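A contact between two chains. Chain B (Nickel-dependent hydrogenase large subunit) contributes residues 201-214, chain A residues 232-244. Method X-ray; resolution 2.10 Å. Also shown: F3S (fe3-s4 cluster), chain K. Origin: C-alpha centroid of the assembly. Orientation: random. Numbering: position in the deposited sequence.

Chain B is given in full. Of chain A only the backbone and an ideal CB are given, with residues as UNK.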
# COMPACT_ATOMS: atom_id res chain seq x y z
N THR B 201 4.38 12.91 8.31
CA THR B 201 3.12 12.27 8.71
C THR B 201 3.26 10.78 9.17
O THR B 201 2.53 10.34 10.07
CB THR B 201 2.14 12.40 7.51
OG1 THR B 201 1.88 13.82 7.35
CG2 THR B 201 0.82 11.66 7.74
N ALA B 202 4.16 10.03 8.54
CA ALA B 202 4.40 8.64 8.88
C ALA B 202 4.86 8.44 10.32
O ALA B 202 4.79 7.31 10.84
CB ALA B 202 5.46 8.07 7.94
N LYS B 203 5.38 9.49 10.96
CA LYS B 203 5.78 9.40 12.40
C LYS B 203 4.60 9.09 13.29
O LYS B 203 4.77 8.57 14.40
CB LYS B 203 6.35 10.78 12.84
CG LYS B 203 7.70 11.08 12.17
CD LYS B 203 8.18 12.42 12.62
CE LYS B 203 9.56 12.67 11.97
NZ LYS B 203 9.86 14.08 12.41
N PHE B 204 3.38 9.40 12.81
CA PHE B 204 2.19 9.11 13.61
C PHE B 204 2.04 7.59 13.84
O PHE B 204 1.81 7.15 14.97
CB PHE B 204 0.94 9.58 12.82
CG PHE B 204 -0.35 9.64 13.63
CD1 PHE B 204 -0.75 10.83 14.25
CD2 PHE B 204 -1.18 8.52 13.74
CE1 PHE B 204 -1.99 10.92 14.93
CE2 PHE B 204 -2.37 8.58 14.48
CZ PHE B 204 -2.79 9.80 15.03
N HIS B 205 2.07 6.78 12.78
CA HIS B 205 2.08 5.34 12.99
C HIS B 205 3.29 4.82 13.83
O HIS B 205 3.16 3.82 14.56
CB HIS B 205 2.08 4.60 11.65
CG HIS B 205 0.78 4.66 10.93
ND1 HIS B 205 0.57 4.11 9.68
CD2 HIS B 205 -0.43 5.17 11.34
CE1 HIS B 205 -0.71 4.21 9.37
NE2 HIS B 205 -1.33 4.87 10.35
N ALA B 206 4.41 5.52 13.80
CA ALA B 206 5.57 5.00 14.54
C ALA B 206 5.35 5.20 16.04
O ALA B 206 5.66 4.33 16.85
CB ALA B 206 6.85 5.71 14.07
N ILE B 207 4.69 6.30 16.40
CA ILE B 207 4.41 6.52 17.81
C ILE B 207 3.52 5.41 18.44
O ILE B 207 3.89 4.80 19.42
CB ILE B 207 3.85 7.92 18.07
CG1 ILE B 207 4.92 8.97 17.76
CG2 ILE B 207 3.30 8.06 19.57
CD1 ILE B 207 4.35 10.46 17.76
N PHE B 208 2.46 5.05 17.77
CA PHE B 208 1.52 4.09 18.30
C PHE B 208 1.92 2.68 17.87
O PHE B 208 1.66 1.74 18.60
CB PHE B 208 0.17 4.41 17.65
CG PHE B 208 -0.49 5.63 18.27
CD1 PHE B 208 -0.85 5.61 19.63
CD2 PHE B 208 -0.74 6.76 17.51
CE1 PHE B 208 -1.50 6.74 20.24
CE2 PHE B 208 -1.38 7.89 18.09
CZ PHE B 208 -1.76 7.87 19.47
N GLY B 209 2.56 2.54 16.70
CA GLY B 209 2.70 1.23 16.12
C GLY B 209 4.15 0.82 16.01
O GLY B 209 4.42 -0.24 15.46
N GLY B 210 5.09 1.72 16.41
CA GLY B 210 6.51 1.34 16.43
C GLY B 210 7.25 1.65 15.13
O GLY B 210 8.43 1.92 15.16
N LYS B 211 6.54 1.67 13.98
CA LYS B 211 7.24 1.85 12.72
C LYS B 211 6.27 2.08 11.62
O LYS B 211 5.13 1.68 11.73
CB LYS B 211 8.10 0.62 12.36
CG LYS B 211 7.30 -0.64 12.41
CD LYS B 211 8.17 -1.86 12.25
CE LYS B 211 8.39 -2.10 10.74
NZ LYS B 211 8.44 -3.49 10.37
N ASN B 212 6.75 2.67 10.53
CA ASN B 212 5.94 2.76 9.31
C ASN B 212 6.93 2.77 8.16
O ASN B 212 7.83 3.59 8.19
CB ASN B 212 5.11 4.11 9.29
CG ASN B 212 4.32 4.29 7.95
OD1 ASN B 212 3.05 4.23 7.90
ND2 ASN B 212 5.04 4.46 6.88
N PRO B 213 6.76 1.91 7.16
CA PRO B 213 5.60 0.99 7.02
C PRO B 213 5.52 -0.18 8.04
O PRO B 213 6.50 -0.52 8.73
CB PRO B 213 5.77 0.42 5.58
CG PRO B 213 6.70 1.50 4.83
CD PRO B 213 7.65 1.84 5.97
N HIS B 214 4.35 -0.82 8.04
CA HIS B 214 4.08 -2.01 8.77
C HIS B 214 4.08 -1.87 10.30
O HIS B 214 4.78 -2.60 11.00
CB HIS B 214 4.96 -3.16 8.19
CG HIS B 214 4.52 -3.59 6.83
ND1 HIS B 214 5.33 -4.24 5.92
CD2 HIS B 214 3.34 -3.39 6.19
CE1 HIS B 214 4.67 -4.45 4.80
NE2 HIS B 214 3.44 -3.97 4.95
N UNK A 232 16.51 3.51 15.59
CA UNK A 232 15.02 3.66 15.65
C UNK A 232 14.43 4.00 14.29
O UNK A 232 15.20 4.10 13.32
CB UNK A 232 14.63 4.75 16.65
N UNK A 233 13.09 4.13 14.22
CA UNK A 233 12.37 4.27 12.98
C UNK A 233 11.83 5.64 12.73
O UNK A 233 11.40 6.30 13.66
CB UNK A 233 11.22 3.27 12.94
N UNK A 234 11.77 6.05 11.47
CA UNK A 234 11.04 7.29 11.08
C UNK A 234 11.64 8.53 11.69
O UNK A 234 10.97 9.31 12.40
CB UNK A 234 9.57 7.20 11.49
N UNK A 235 12.91 8.72 11.38
CA UNK A 235 13.68 9.82 11.90
C UNK A 235 13.78 9.78 13.43
O UNK A 235 13.53 10.79 14.07
CB UNK A 235 13.06 11.14 11.44
N UNK A 236 14.04 8.59 14.01
CA UNK A 236 14.33 8.50 15.44
C UNK A 236 13.05 8.63 16.32
O UNK A 236 13.16 8.91 17.49
CB UNK A 236 15.34 9.59 15.82
N UNK A 237 11.86 8.34 15.77
CA UNK A 237 10.58 8.55 16.48
C UNK A 237 10.35 7.42 17.52
O UNK A 237 9.99 7.68 18.66
CB UNK A 237 9.42 8.60 15.48
N UNK A 238 10.43 6.17 17.08
CA UNK A 238 10.13 5.06 17.92
C UNK A 238 10.67 3.80 17.27
O UNK A 238 11.36 3.85 16.29
CB UNK A 238 8.63 4.96 18.18
N UNK A 239 10.39 2.68 17.87
CA UNK A 239 10.67 1.39 17.26
C UNK A 239 9.76 0.32 17.90
O UNK A 239 9.09 0.59 18.88
CB UNK A 239 12.15 1.03 17.42
N UNK A 240 9.69 -0.89 17.31
CA UNK A 240 8.61 -1.80 17.72
C UNK A 240 8.57 -2.10 19.22
O UNK A 240 7.50 -1.98 19.83
CB UNK A 240 8.74 -3.12 16.96
N UNK A 241 9.70 -2.37 19.84
CA UNK A 241 9.70 -2.69 21.26
C UNK A 241 9.42 -1.44 22.10
O UNK A 241 8.67 -1.46 23.08
CB UNK A 241 11.04 -3.31 21.66
N UNK A 242 9.88 -0.28 21.64
CA UNK A 242 9.55 0.93 22.40
C UNK A 242 8.04 1.22 22.39
O UNK A 242 7.47 1.64 23.39
CB UNK A 242 10.31 2.13 21.83
N UNK A 243 7.38 0.96 21.28
CA UNK A 243 5.93 1.09 21.22
C UNK A 243 5.11 -0.07 21.81
O UNK A 243 3.90 -0.06 21.66
CB UNK A 243 5.53 1.27 19.76
N UNK A 244 5.77 -1.09 22.36
CA UNK A 244 5.12 -2.08 23.22
C UNK A 244 4.88 -3.44 22.56
O UNK A 244 4.22 -4.25 23.11
CB UNK A 244 3.78 -1.52 23.70
FE1 F3S K . 12.31 -6.47 15.19
FE3 F3S K . 11.81 -5.89 12.62
FE4 F3S K . 13.13 -4.16 14.05
S1 F3S K . 10.38 -6.89 14.05
S2 F3S K . 12.44 -4.42 16.10
S3 F3S K . 13.84 -6.23 13.55
S4 F3S K . 11.64 -3.68 12.54

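Position 232 has its ideal CB beyond 5.5 Å of chain B, so the contact sets no preference. The residue is Lys A232, whose side chain leads away from chain B.

At 233, CA-to-CB points toward chain B, with the ideal CB 4.1 Å from Lys B211 CB. The aliphatic stem of that lysine offers a surface for a large flat or branched apolar group, and the Fe3-S4 cluster lies farther along. Trp A233 takes this place with chi1 at m. Lys B211 CB sits 3.7 Å from the centroid of the five-membered ring of Trp A233, 22° off the normal, a CH-pi contact over one face; Trp A233 NE1 approaches F3S S4 to 3.6 Å.

Position 234 has phi/psi 63/58, a left-handed conformation that glycine, asparagine and aspartate tolerate best. Its CB points toward chain B, 4.0 Å from Ala B206 CB, and the extended backbone of Asn B212 presents both N and O nearby. A side chain that both donates and accepts, asparagine above all, answers both needs. Asn A234 does so: Asn B212 N donates to Asn A234 OD1 (3.0 Å), and Asn A234 ND2 donates to Asn B212 O (2.9 Å, 164°).

Position 235 is again left-handed (60/44), its CB sideways and 3.9 Å from Lys B203 CE. An acidic or small polar residue would suit. Asp A235 leaves OD2 4.1 Å from Lys B203 NZ, opposite charges beyond salt-bridge range.

At 236 positive phi (77/23) by itself favours glycine, and no chain B atom lies within 5.5 Å of the ideal CB; the residue is Gly A236.

Position 237 points toward Ala B206 (ideal CB to Ala B206 CB, 4.1 Å), with Lys B203 and Ile B207 flanking. Valine, threonine or another modest branched residue would fit. Thr A237 lays CG2 3.5 Å from Ile B207 CG1, while Thr A237 OG1 donates to Asn A234 O (2.6 Å).

At 238 the ideal CB is 3.3 Å from Ala B206 O, close quarters that suit a small residue such as serine or alanine. Ser A238 OG hydrogen-bonds to a water (2.8 Å to its O), which donates to Ile B207 O (2.6 Å from the same O).

Position 239 points away and could carry a large group. Its CA lies 3.1 Å from Gly B210 O, a CA-H...O contact. Trp A239 directs its ring edge to the cluster, CE3 3.7 Å from F3S S2.

At 240, phi of -56 permits proline, and the CB points sideways, 4.9 Å from Lys B211 CD. Pro A240 CG packs 3.5 Å from Lys B211 CD.

Positions 241 and 242 have no chain B atom within 5.5 Å of their ideal CB, so chain B leaves the choice free there; they hold Val A241 and Glu A242, the latter salt-bridged to Lys A232.

Position 243 points toward the helix end, its ideal CB 3.4 Å from Gly B210 N, so a small residue suits. Ala A243 fills it.

At 244, phi/psi of 105/11 calls for glycine, and Gly A244 closes the type I turn begun at Val A241.

Chain A, residues 232-244: KWNDGTSWPVEAG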
# COMPACT_ATOMS: atom_id res chain seq x y z
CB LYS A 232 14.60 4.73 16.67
CG LYS A 232 15.13 4.43 18.08
CD LYS A 232 14.32 5.27 19.07
CE LYS A 232 14.94 5.09 20.49
NZ LYS A 232 14.22 5.97 21.51
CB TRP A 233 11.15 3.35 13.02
CG TRP A 233 11.53 1.99 12.59
CD1 TRP A 233 12.17 0.96 13.35
CD2 TRP A 233 11.30 1.48 11.29
NE1 TRP A 233 12.31 -0.18 12.52
CE2 TRP A 233 11.71 0.10 11.29
CE3 TRP A 233 10.59 1.99 10.16
CZ2 TRP A 233 11.63 -0.69 10.12
CZ3 TRP A 233 10.47 1.15 8.98
CH2 TRP A 233 10.97 -0.18 9.00
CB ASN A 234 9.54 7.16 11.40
CG ASN A 234 8.89 5.94 10.67
OD1 ASN A 234 8.60 4.89 11.28
ND2 ASN A 234 8.69 6.07 9.34
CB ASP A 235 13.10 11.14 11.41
CG ASP A 235 14.15 12.26 11.42
OD1 ASP A 235 15.33 11.92 11.62
OD2 ASP A 235 13.79 13.44 11.33
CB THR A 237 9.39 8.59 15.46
OG1 THR A 237 9.60 9.69 14.53
CG2 THR A 237 8.02 8.74 16.17
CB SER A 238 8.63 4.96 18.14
OG SER A 238 8.33 4.10 19.24
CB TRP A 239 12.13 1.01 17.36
CG TRP A 239 12.65 0.73 18.76
CD1 TRP A 239 12.98 1.67 19.70
CD2 TRP A 239 13.12 -0.53 19.26
NE1 TRP A 239 13.56 1.04 20.79
CE2 TRP A 239 13.65 -0.31 20.53
CE3 TRP A 239 13.19 -1.84 18.70
CZ2 TRP A 239 14.22 -1.33 21.31
CZ3 TRP A 239 13.74 -2.86 19.46
CH2 TRP A 239 14.21 -2.62 20.76
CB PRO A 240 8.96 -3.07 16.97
CG PRO A 240 9.30 -2.45 15.54
CD PRO A 240 10.27 -1.29 16.01
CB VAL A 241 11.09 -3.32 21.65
CG1 VAL A 241 11.27 -3.32 23.23
CG2 VAL A 241 11.19 -4.78 21.07
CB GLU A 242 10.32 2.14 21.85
CG GLU A 242 9.90 3.40 22.55
CD GLU A 242 10.69 4.66 22.10
OE1 GLU A 242 10.16 5.77 22.25
OE2 GLU A 242 11.84 4.58 21.65
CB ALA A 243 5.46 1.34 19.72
O HOH W 1 6.11 4.94 20.79
O HOH W 2 2.80 -0.64 19.25
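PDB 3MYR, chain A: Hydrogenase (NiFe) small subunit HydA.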